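Local coordinates for AlkZ (Streptomyces sahachiroi, PDB 5UUJ), which belongs to the AlkZ-like DNA glycosylase family, a group of proteins classed with the helix-turn-helix folds, at residues A[258-263]-A[298-303]; A[217-222]-A[292-297]. All blocks are in the same frame, centred on the assembly; numbering follows the deposited sequence.

How the interactions relate
From the N terminus, the chain first reaches 217-222, at the C-terminal end of helix 204-219. It passes two more helices and the hairpin strand 252-257 before 258-263 and, after helix 269-274, strand 281-284 and helix 289-292, runs through 292-297 straight into 298-303. Interaction 2 therefore closes a loop over 69 intervening residues, and interaction 1 closes one over 34. The two loops cross. Interaction 2 ties the end of the long helix to the loop after helix 289-292, and interaction 1 ties the hairpin to that loop farther along. Their first segments also meet, through a probable hydrogen bond from Phe263 N to Ala222 O of 2.8 Å.

Interaction 1 (A[258-263]-A[298-303])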
loop_
_atom_site.group_PDB
_atom_site.type_symbol
_atom_site.label_atom_id
_atom_site.label_comp_id
_atom_site.label_asym_id
_atom_site.label_seq_id
_atom_site.Cartn_x
_atom_site.Cartn_y
_atom_site.Cartn_z
ATOM N N GLU A 258 -11.849 -16.518 16.388
ATOM C CA GLU A 258 -11.274 -17.826 16.687
ATOM C C GLU A 258 -10.064 -17.710 17.612
ATOM O O GLU A 258 -9.010 -18.288 17.349
ATOM C CB GLU A 258 -10.890 -18.550 15.393
ATOM C CG GLU A 258 -12.097 -18.963 14.552
ATOM C CD GLU A 258 -11.719 -19.746 13.306
ATOM O OE1 GLU A 258 -10.977 -20.743 13.425
ATOM O OE2 GLU A 258 -12.165 -19.362 12.206
ATOM N N GLY A 259 -10.227 -16.945 18.689
ATOM C CA GLY A 259 -9.200 -16.814 19.710
ATOM C C GLY A 259 -8.487 -15.474 19.715
ATOM O O GLY A 259 -7.944 -15.064 20.742
ATOM N N ARG A 260 -8.480 -14.790 18.575
ATOM C CA ARG A 260 -7.777 -13.516 18.461
ATOM C C ARG A 260 -8.711 -12.337 18.715
ATOM O O ARG A 260 -9.645 -12.094 17.951
ATOM C CB ARG A 260 -7.135 -13.376 17.077
ATOM C CG ARG A 260 -6.268 -12.126 16.928
ATOM C CD ARG A 260 -5.855 -11.881 15.481
ATOM N NE ARG A 260 -4.945 -12.908 14.982
ATOM C CZ ARG A 260 -4.409 -12.906 13.765
ATOM N NH1 ARG A 260 -4.686 -11.930 12.912
ATOM N NH2 ARG A 260 -3.592 -13.884 13.399
ATOM N N LYS A 261 -8.445 -11.604 19.791
ATOM C CA LYS A 261 -9.173 -10.376 20.071
ATOM C C LYS A 261 -8.671 -9.281 19.142
ATOM O O LYS A 261 -7.479 -8.976 19.118
ATOM C CB LYS A 261 -9.007 -9.961 21.532
ATOM C CG LYS A 261 -9.467 -11.010 22.533
ATOM C CD LYS A 261 -10.956 -11.315 22.394
ATOM C CE LYS A 261 -11.437 -12.283 23.469
ATOM N NZ LYS A 261 -11.245 -11.739 24.843
ATOM N N ALA A 262 -9.586 -8.707 18.370
ATOM C CA ALA A 262 -9.245 -7.681 17.394
ATOM C C ALA A 262 -10.344 -6.628 17.325
ATOM O O ALA A 262 -11.446 -6.840 17.827
ATOM C CB ALA A 262 -9.023 -8.304 16.029
ATOM N N PHE A 263 -10.034 -5.496 16.700
ATOM C CA PHE A 263 -10.985 -4.397 16.570
ATOM C C PHE A 263 -11.577 -4.323 15.167
ATOM O O PHE A 263 -10.855 -4.395 14.173
ATOM C CB PHE A 263 -10.314 -3.059 16.903
ATOM C CG PHE A 263 -9.859 -2.940 18.331
ATOM C CD1 PHE A 263 -10.781 -2.871 19.365
ATOM C CD2 PHE A 263 -8.510 -2.876 18.637
ATOM C CE1 PHE A 263 -10.365 -2.753 20.677
ATOM C CE2 PHE A 263 -8.088 -2.756 19.949
ATOM C CZ PHE A 263 -9.014 -2.696 20.970
ATOM N N ASP A 298 1.006 -12.787 8.919
ATOM C CA ASP A 298 -0.207 -13.320 9.543
ATOM C C ASP A 298 -0.419 -14.791 9.183
ATOM O O ASP A 298 -0.710 -15.132 8.033
ATOM C CB ASP A 298 -1.435 -12.501 9.144
ATOM C CG ASP A 298 -2.584 -12.665 10.125
ATOM O OD1 ASP A 298 -2.644 -13.712 10.801
ATOM O OD2 ASP A 298 -3.418 -11.743 10.230
ATOM N N GLU A 299 -0.298 -15.655 10.188
ATOM C CA GLU A 299 -0.261 -17.096 9.970
ATOM C C GLU A 299 -1.623 -17.724 9.667
ATOM O O GLU A 299 -1.682 -18.870 9.227
ATOM C CB GLU A 299 0.364 -17.784 11.188
ATOM C CG GLU A 299 1.847 -17.455 11.357
ATOM C CD GLU A 299 2.483 -18.112 12.568
ATOM O OE1 GLU A 299 2.163 -19.286 12.857
ATOM O OE2 GLU A 299 3.312 -17.452 13.231
ATOM N N VAL A 300 -2.715 -16.994 9.889
ATOM C CA VAL A 300 -4.035 -17.534 9.559
ATOM C C VAL A 300 -4.295 -17.428 8.059
ATOM O O VAL A 300 -5.128 -18.152 7.519
ATOM C CB VAL A 300 -5.180 -16.823 10.323
ATOM C CG1 VAL A 300 -4.948 -16.900 11.828
ATOM C CG2 VAL A 300 -5.341 -15.377 9.863
ATOM N N VAL A 301 -3.576 -16.529 7.393
ATOM C CA VAL A 301 -3.696 -16.354 5.947
ATOM C C VAL A 301 -2.631 -17.159 5.210
ATOM O O VAL A 301 -2.910 -17.793 4.189
ATOM C CB VAL A 301 -3.574 -14.871 5.552
ATOM C CG1 VAL A 301 -3.576 -14.702 4.028
ATOM C CG2 VAL A 301 -4.701 -14.070 6.183
ATOM N N LEU A 302 -1.409 -17.122 5.736
ATOM C CA LEU A 302 -0.262 -17.757 5.099
ATOM C C LEU A 302 0.528 -18.574 6.115
ATOM O O LEU A 302 1.116 -18.025 7.045
ATOM C CB LEU A 302 0.636 -16.700 4.451
ATOM C CG LEU A 302 1.988 -17.170 3.901
ATOM C CD1 LEU A 302 1.817 -18.259 2.851
ATOM C CD2 LEU A 302 2.756 -15.991 3.325
ATOM N N ALA A 303 0.534 -19.889 5.928
ATOM C CA ALA A 303 1.233 -20.794 6.834
ATOM C C ALA A 303 2.721 -20.438 6.923
ATOM O O ALA A 303 3.352 -20.154 5.905
ATOM C CB ALA A 303 1.058 -22.233 6.374
#
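Arg260 reaches from a beta hairpin to Asp298 in a separate loop, and the two close an end-on, bidentate salt bridge. The hairpin is formed by antiparallel strands 252-257 and 260-265. Following three helices in the chain, it sits where the wing of a winged-helix domain would be expected.

Glu258 and Gly259 make the turn, both with positive phi. Glu258 OE2 accepts a hydrogen bond from Trp9 N, which ties the turn to the start of helix 9-19. Arg260 then opens the strand. Its CG lies anti to the backbone N (chi1 -174°), and the chain stays extended until it bends at chi3, delivering the guanidinium to the loop. NH1 of Arg260 donates to OD2 of Asp298 at 3.0 Å, and NH2 of Arg260 donates to OD1 of Asp298 at 2.8 Å. Both bonds are nearly straight. Both oxygens are met on the syn side and lie in the guanidinium plane, but the two planes are 26° apart, so the nitrogens sit somewhat out of the carboxylate plane. With each oxygen assigned its own nitrogen, the pair resists rotation of either group. Trp9 packs on both Arg260 and Val300. Farther along, Ala262 pairs with Val255 in the hairpin.

On the loop side, the carbonyl O of Asp298 takes two backbone bonds, from Val301 N and Leu302 N, which curl the chain into a tight turn just after Asp298. Val300 N adds a weak bond to OD1 of Asp298, and Val300 CG1 rests 3.7 Å from NH2 of Arg260.

Interaction 2 (A[217-222]-A[292-297]); sequences GAYGPA and LGPGTK
Tyr219 lays the face of its ring flat against the backbone of Gly293, and this is the tight part of the contact. Gly293 CA stands 3.7 Å from the ring centroid of Tyr219, only 9° off the ring normal, a well-centred CH-pi interaction. With no side chain on Gly293, the main chain itself can come down onto the aromatic surface. The opposite face is covered by the neighbouring Ala218, whose CB lies 3.7 Å above the plane of the Tyr219 ring, so the ring is held like a slice between two small carbons. Its CG lies anti to the carbonyl carbon (chi1 -46°), which turns the ring from the end of helix 204-219 towards the loop.

In family terms this helix probably belongs to a winged-helix unit, and the contact joins its C-terminal end to the loop that follows helix 289-292. A cis peptide bond precedes Pro221 just beyond. Tyr219 OH is hydrogen-bonded to Leu37 O, and Gly293 O accepts from Tyr215 OH, so the tyrosine hydroxyl and the Gly293 carbonyl each have a partner.

Packing slackens along the loop. Pro294 crosses the tyrosine at about a right angle and touches it obliquely, with its CD 4.1 Å from CD1 of Tyr219. Gly295, with positive phi, then swings the chain away from the helix, leading through Thr296 to Lys297, exposed to solvent and well clear of segment 217-222.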
loop_
_atom_site.group_PDB
_atom_site.type_symbol
_atom_site.label_atom_id
_atom_site.label_comp_id
_atom_site.label_asym_id
_atom_site.label_seq_id
_atom_site.Cartn_x
_atom_site.Cartn_y
_atom_site.Cartn_z
ATOM N N GLY A 217 -11.490 -0.581 7.614
ATOM C CA GLY A 217 -12.544 -0.678 6.623
ATOM C C GLY A 217 -12.208 -1.603 5.468
ATOM O O GLY A 217 -13.085 -1.964 4.685
ATOM N N ALA A 218 -10.938 -1.984 5.358
ATOM C CA ALA A 218 -10.490 -2.872 4.288
ATOM C C ALA A 218 -9.863 -4.152 4.834
ATOM O O ALA A 218 -10.002 -5.218 4.231
ATOM C CB ALA A 218 -9.496 -2.148 3.390
ATOM N N TYR A 219 -9.179 -4.043 5.972
ATOM C CA TYR A 219 -8.385 -5.149 6.505
ATOM C C TYR A 219 -8.768 -5.542 7.931
ATOM O O TYR A 219 -8.044 -6.295 8.588
ATOM C CB TYR A 219 -6.898 -4.787 6.458
ATOM C CG TYR A 219 -6.472 -4.180 5.143
ATOM C CD1 TYR A 219 -6.472 -4.931 3.972
ATOM C CD2 TYR A 219 -6.074 -2.854 5.070
ATOM C CE1 TYR A 219 -6.088 -4.376 2.768
ATOM C CE2 TYR A 219 -5.684 -2.293 3.870
ATOM C CZ TYR A 219 -5.694 -3.055 2.725
ATOM O OH TYR A 219 -5.312 -2.487 1.534
ATOM N N GLY A 220 -9.897 -5.030 8.408
ATOM C CA GLY A 220 -10.399 -5.404 9.716
ATOM C C GLY A 220 -10.970 -6.812 9.702
ATOM O O GLY A 220 -11.175 -7.381 8.632
ATOM N N PRO A 221 -11.199 -7.400 10.889
ATOM C CA PRO A 221 -10.778 -6.867 12.190
ATOM C C PRO A 221 -9.265 -6.980 12.348
ATOM O O PRO A 221 -8.659 -7.816 11.680
ATOM C CB PRO A 221 -11.509 -7.761 13.203
ATOM C CG PRO A 221 -12.564 -8.490 12.414
ATOM C CD PRO A 221 -12.011 -8.619 11.035
ATOM N N ALA A 222 -8.668 -6.155 13.203
ATOM C CA ALA A 222 -7.221 -6.176 13.381
ATOM C C ALA A 222 -6.819 -5.667 14.756
ATOM O O ALA A 222 -7.578 -4.959 15.417
ATOM C CB ALA A 222 -6.549 -5.350 12.298
ATOM N N LEU A 292 -0.716 -7.493 2.018
ATOM C CA LEU A 292 0.098 -6.509 2.724
ATOM C C LEU A 292 -0.676 -5.777 3.814
ATOM O O LEU A 292 -0.077 -5.239 4.746
ATOM C CB LEU A 292 0.680 -5.493 1.738
ATOM C CG LEU A 292 1.639 -6.037 0.675
ATOM C CD1 LEU A 292 2.246 -4.879 -0.105
ATOM C CD2 LEU A 292 2.732 -6.907 1.280
ATOM N N GLY A 293 -1.999 -5.757 3.701
ATOM C CA GLY A 293 -2.827 -5.145 4.723
ATOM C C GLY A 293 -2.602 -5.819 6.066
ATOM O O GLY A 293 -2.042 -5.216 6.978
ATOM N N PRO A 294 -3.033 -7.083 6.190
ATOM C CA PRO A 294 -2.797 -7.843 7.424
ATOM C C PRO A 294 -1.327 -8.200 7.621
ATOM O O PRO A 294 -0.910 -8.479 8.746
ATOM C CB PRO A 294 -3.639 -9.112 7.231
ATOM C CG PRO A 294 -4.587 -8.801 6.125
ATOM C CD PRO A 294 -3.870 -7.832 5.240
ATOM N N GLY A 295 -0.564 -8.198 6.530
ATOM C CA GLY A 295 0.846 -8.543 6.569
ATOM C C GLY A 295 1.092 -9.993 6.192
ATOM O O GLY A 295 0.313 -10.879 6.551
ATOM N N THR A 296 2.180 -10.239 5.469
ATOM C CA THR A 296 2.554 -11.596 5.077
ATOM C C THR A 296 2.865 -12.465 6.291
ATOM O O THR A 296 2.880 -13.692 6.193
ATOM C CB THR A 296 3.784 -11.598 4.148
ATOM O OG1 THR A 296 4.897 -10.997 4.822
ATOM C CG2 THR A 296 3.490 -10.836 2.867
ATOM N N LYS A 297 3.104 -11.824 7.433
ATOM C CA LYS A 297 3.426 -12.525 8.672
ATOM C C LYS A 297 2.211 -13.213 9.294
ATOM O O LYS A 297 2.366 -14.111 10.120
ATOM C CB LYS A 297 4.023 -11.550 9.694
ATOM C CG LYS A 297 5.463 -11.826 10.093
ATOM C CD LYS A 297 6.431 -10.905 9.361
ATOM C CE LYS A 297 7.885 -11.173 9.743
ATOM N NZ LYS A 297 8.033 -12.061 10.937
#